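Local coordinates for protein putative uronate isomerase (Thermotoga maritima, PDB 4NAR) that is of unproven function but may have lactate racemase activity, at residues 261-273 / 288-301. Residues are numbered along the deposited sequence; the frame is centred on the assembly and turned at random.
Sequences VKYIDRPLRRAVQ and GSYKLQRPGVMAKG
Leu268 and Met298 pair as a parallel beta bridge, fixed by two nearly straight backbone bonds that straddle Met298: Leu268 N donates to Val297 O (2.8 Å, N-H...O 169°) and Ala299 N to Leu268 O (2.7 Å). Val297 O also receives a CA-H...O contact from Pro267, whose ring carbons CB and CG lie against Gly296 O. Leu268 and selenomethionine Met298 point their side chains to the same face of the sheet. The Met298 chain bends at chi2 and again at chi3, which together bring CE to 3.5 Å from Leu268 CD1; Ala271 CB lies beside the same methyl. Strand 268-274 and strand 302-308 are adjacent and parallel in a five-stranded sheet, so residues 288-301 belong to the crossover between them, with helix 287-290 on the connection. The turn Tyr290 to Gln293 places Leu292 CD1 3.6 Å from Ala271 CB, a cluster that Ile304 and Ile412 of the flanking strands extend. Gln273 marks the helix end of the contact. Its chain folds at chi2 (-80°), laying CG and CD over Gly288 and bringing NE2 to Gly288 O (2.9 Å), in the carbonyl plane on a lone pair, though the bond is bent and the oxygen tilted out of the glutamine's amide plane; the Leu292 side chain, coming from the other direction, sets CD1 against the same nitrogen. Gln273 OE1 accepts from Gly416 N, so both ends of the buried amide are used; a leucine here would probably leave Gly288 O and Gly416 N without these partners. At the periphery, Arg269 NH2 makes a weak, bent bond to Gly301 O (3.1 Å, 122°).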
# COMPACT_ATOMS: atom_id res chain seq x y z
N VAL A 261 -13.43 7.34 6.18
CA VAL A 261 -13.56 8.68 5.61
C VAL A 261 -13.93 9.74 6.67
O VAL A 261 -14.96 9.63 7.33
CB VAL A 261 -14.56 8.70 4.42
CG1 VAL A 261 -14.70 10.13 3.86
CG2 VAL A 261 -14.11 7.75 3.33
N LYS A 262 -13.06 10.74 6.82
CA LYS A 262 -13.32 11.91 7.65
C LYS A 262 -13.96 13.02 6.83
O LYS A 262 -13.52 13.32 5.71
CB LYS A 262 -12.03 12.44 8.28
CG LYS A 262 -11.34 11.49 9.27
CD LYS A 262 -12.23 11.17 10.46
CE LYS A 262 -11.43 10.54 11.60
NZ LYS A 262 -12.34 10.06 12.70
N TYR A 263 -14.99 13.65 7.38
CA TYR A 263 -15.66 14.74 6.66
C TYR A 263 -15.37 16.09 7.29
O TYR A 263 -15.29 16.20 8.52
CB TYR A 263 -17.17 14.50 6.56
CG TYR A 263 -17.52 13.29 5.73
CD1 TYR A 263 -17.66 12.03 6.31
CD2 TYR A 263 -17.68 13.40 4.35
CE1 TYR A 263 -17.97 10.91 5.54
CE2 TYR A 263 -17.99 12.28 3.56
CZ TYR A 263 -18.13 11.04 4.17
OH TYR A 263 -18.44 9.93 3.41
N ILE A 264 -15.18 17.09 6.44
CA ILE A 264 -15.04 18.48 6.88
C ILE A 264 -15.95 19.34 6.01
O ILE A 264 -16.40 18.90 4.96
CB ILE A 264 -13.59 18.98 6.76
CG1 ILE A 264 -13.16 19.04 5.30
CG2 ILE A 264 -12.67 18.10 7.59
CD1 ILE A 264 -11.77 19.60 5.07
N ASP A 265 -16.22 20.56 6.45
CA ASP A 265 -17.19 21.40 5.75
C ASP A 265 -16.56 22.58 5.00
O ASP A 265 -17.18 23.15 4.09
CB ASP A 265 -18.28 21.86 6.71
CG ASP A 265 -17.82 21.84 8.15
OD1 ASP A 265 -16.98 22.70 8.52
OD2 ASP A 265 -18.29 20.97 8.91
N ARG A 266 -15.34 22.95 5.39
CA ARG A 266 -14.62 24.02 4.72
C ARG A 266 -13.32 23.48 4.18
O ARG A 266 -12.67 22.66 4.84
CB ARG A 266 -14.31 25.13 5.73
CG ARG A 266 -14.14 26.52 5.13
CD ARG A 266 -14.44 27.58 6.19
NE ARG A 266 -15.33 27.03 7.22
CZ ARG A 266 -14.99 26.86 8.50
NH1 ARG A 266 -13.78 27.23 8.92
NH2 ARG A 266 -15.86 26.34 9.35
N PRO A 267 -12.93 23.93 2.97
CA PRO A 267 -11.59 23.61 2.44
C PRO A 267 -10.49 24.03 3.42
O PRO A 267 -10.64 25.05 4.11
CB PRO A 267 -11.52 24.45 1.17
CG PRO A 267 -12.97 24.57 0.72
CD PRO A 267 -13.75 24.69 2.01
N LEU A 268 -9.41 23.26 3.49
CA LEU A 268 -8.33 23.58 4.43
C LEU A 268 -7.27 24.49 3.82
O LEU A 268 -6.90 24.31 2.65
CB LEU A 268 -7.65 22.30 4.94
CG LEU A 268 -8.51 21.31 5.72
CD1 LEU A 268 -7.66 20.10 6.13
CD2 LEU A 268 -9.14 21.99 6.94
N ARG A 269 -6.78 25.45 4.59
CA ARG A 269 -5.66 26.28 4.14
C ARG A 269 -4.34 25.67 4.62
O ARG A 269 -3.29 25.83 3.98
CB ARG A 269 -5.84 27.73 4.58
CG ARG A 269 -4.60 28.34 5.24
CD ARG A 269 -4.38 29.81 4.87
NE ARG A 269 -4.19 30.01 3.42
CZ ARG A 269 -3.07 29.73 2.75
NH1 ARG A 269 -2.01 29.19 3.37
NH2 ARG A 269 -3.02 29.96 1.44
N ARG A 270 -4.40 24.94 5.73
CA ARG A 270 -3.23 24.29 6.30
C ARG A 270 -3.61 22.93 6.86
O ARG A 270 -4.59 22.81 7.61
CB ARG A 270 -2.61 25.15 7.41
CG ARG A 270 -1.46 26.04 6.97
CD ARG A 270 -1.56 27.46 7.55
NE ARG A 270 -1.63 27.49 9.01
CZ ARG A 270 -0.59 27.61 9.82
NH1 ARG A 270 0.64 27.70 9.32
NH2 ARG A 270 -0.76 27.62 11.13
N ALA A 271 -2.85 21.91 6.50
CA ALA A 271 -3.01 20.58 7.08
C ALA A 271 -1.64 20.04 7.45
O ALA A 271 -0.74 19.98 6.59
CB ALA A 271 -3.72 19.63 6.10
N VAL A 272 -1.46 19.68 8.72
CA VAL A 272 -0.24 19.01 9.13
C VAL A 272 -0.53 17.52 9.28
O VAL A 272 -1.32 17.12 10.14
CB VAL A 272 0.33 19.55 10.46
CG1 VAL A 272 1.53 18.72 10.91
CG2 VAL A 272 0.73 21.02 10.32
N GLN A 273 0.09 16.72 8.42
CA GLN A 273 -0.02 15.27 8.52
C GLN A 273 1.04 14.75 9.49
O GLN A 273 2.24 14.73 9.19
CB GLN A 273 0.11 14.63 7.13
CG GLN A 273 -1.13 14.82 6.26
CD GLN A 273 -2.26 13.85 6.59
OE1 GLN A 273 -2.34 13.31 7.71
NE2 GLN A 273 -3.16 13.62 5.63
N GLY A 288 0.33 11.22 3.36
CA GLY A 288 -0.11 12.49 3.92
C GLY A 288 -0.70 13.42 2.87
O GLY A 288 -1.70 14.09 3.13
N SER A 289 -0.08 13.47 1.69
CA SER A 289 -0.65 14.24 0.59
C SER A 289 -1.87 13.55 -0.06
O SER A 289 -2.93 14.19 -0.24
CB SER A 289 0.42 14.56 -0.45
OG SER A 289 -0.16 15.07 -1.65
N TYR A 290 -1.74 12.26 -0.38
CA TYR A 290 -2.81 11.55 -1.11
C TYR A 290 -4.16 11.63 -0.39
O TYR A 290 -5.20 11.77 -1.04
CB TYR A 290 -2.50 10.06 -1.32
CG TYR A 290 -1.08 9.74 -1.70
CD1 TYR A 290 -0.35 10.54 -2.58
CD2 TYR A 290 -0.46 8.61 -1.17
CE1 TYR A 290 0.94 10.22 -2.92
CE2 TYR A 290 0.85 8.28 -1.51
CZ TYR A 290 1.55 9.10 -2.38
OH TYR A 290 2.85 8.78 -2.71
N LYS A 291 -4.15 11.52 0.94
CA LYS A 291 -5.41 11.46 1.69
C LYS A 291 -6.15 12.79 1.73
O LYS A 291 -7.30 12.85 2.18
CB LYS A 291 -5.19 10.95 3.12
CG LYS A 291 -4.66 9.52 3.20
CD LYS A 291 -5.55 8.56 2.42
CE LYS A 291 -5.69 7.23 3.14
NZ LYS A 291 -4.44 6.40 3.21
N LEU A 292 -5.51 13.84 1.22
CA LEU A 292 -6.11 15.17 1.23
C LEU A 292 -6.45 15.69 -0.18
O LEU A 292 -6.70 16.88 -0.35
CB LEU A 292 -5.19 16.14 1.96
CG LEU A 292 -4.94 15.79 3.45
CD1 LEU A 292 -3.85 16.67 4.09
CD2 LEU A 292 -6.25 15.85 4.26
N GLN A 293 -6.48 14.80 -1.17
CA GLN A 293 -6.61 15.25 -2.57
C GLN A 293 -7.98 15.12 -3.24
O GLN A 293 -8.11 15.44 -4.43
CB GLN A 293 -5.55 14.57 -3.45
CG GLN A 293 -4.14 15.07 -3.21
CD GLN A 293 -3.14 14.47 -4.19
OE1 GLN A 293 -3.45 14.25 -5.38
NE2 GLN A 293 -1.94 14.17 -3.69
N ARG A 294 -8.99 14.63 -2.52
CA ARG A 294 -10.35 14.77 -3.03
C ARG A 294 -10.65 16.24 -3.34
O ARG A 294 -10.13 17.15 -2.67
CB ARG A 294 -11.38 14.16 -2.07
CG ARG A 294 -11.47 12.66 -2.29
CD ARG A 294 -12.73 12.05 -1.74
NE ARG A 294 -12.84 10.69 -2.24
CZ ARG A 294 -13.60 9.74 -1.69
NH1 ARG A 294 -14.34 10.01 -0.62
NH2 ARG A 294 -13.60 8.52 -2.22
N PRO A 295 -11.46 16.47 -4.39
CA PRO A 295 -11.66 17.86 -4.81
C PRO A 295 -12.36 18.66 -3.72
O PRO A 295 -13.31 18.15 -3.09
CB PRO A 295 -12.56 17.73 -6.05
CG PRO A 295 -13.16 16.37 -5.98
CD PRO A 295 -12.17 15.51 -5.25
N GLY A 296 -11.87 19.88 -3.47
CA GLY A 296 -12.45 20.75 -2.47
C GLY A 296 -11.86 20.59 -1.06
O GLY A 296 -12.14 21.43 -0.18
N VAL A 297 -11.07 19.54 -0.83
CA VAL A 297 -10.52 19.33 0.51
C VAL A 297 -9.45 20.37 0.88
O VAL A 297 -9.46 20.94 1.97
CB VAL A 297 -10.04 17.88 0.75
CG1 VAL A 297 -9.30 17.76 2.06
CG2 VAL A 297 -11.22 16.94 0.78
N MSE A 298 -8.56 20.65 -0.06
CA MSE A 298 -7.56 21.68 0.15
C MSE A 298 -7.98 22.97 -0.55
O MSE A 298 -8.48 22.94 -1.68
CB MSE A 298 -6.20 21.22 -0.38
CG MSE A 298 -5.66 19.99 0.30
SE MSE A 298 -5.18 20.44 2.13
CE MSE A 298 -6.41 19.27 2.98
N ALA A 299 -7.80 24.11 0.12
CA ALA A 299 -8.00 25.40 -0.54
C ALA A 299 -6.90 25.59 -1.59
O ALA A 299 -5.75 25.15 -1.37
CB ALA A 299 -7.96 26.53 0.48
N LYS A 300 -7.23 26.22 -2.72
CA LYS A 300 -6.20 26.62 -3.69
C LYS A 300 -5.13 27.43 -2.94
O LYS A 300 -5.45 28.36 -2.19
CB LYS A 300 -6.83 27.39 -4.86
CG LYS A 300 -5.89 28.35 -5.63
CD LYS A 300 -4.91 27.64 -6.58
CE LYS A 300 -5.28 27.84 -8.06
NZ LYS A 300 -6.47 27.02 -8.48
N GLY A 301 -3.86 27.05 -3.10
CA GLY A 301 -2.78 27.65 -2.34
C GLY A 301 -2.64 27.05 -0.94
O GLY A 301 -1.82 27.51 -0.13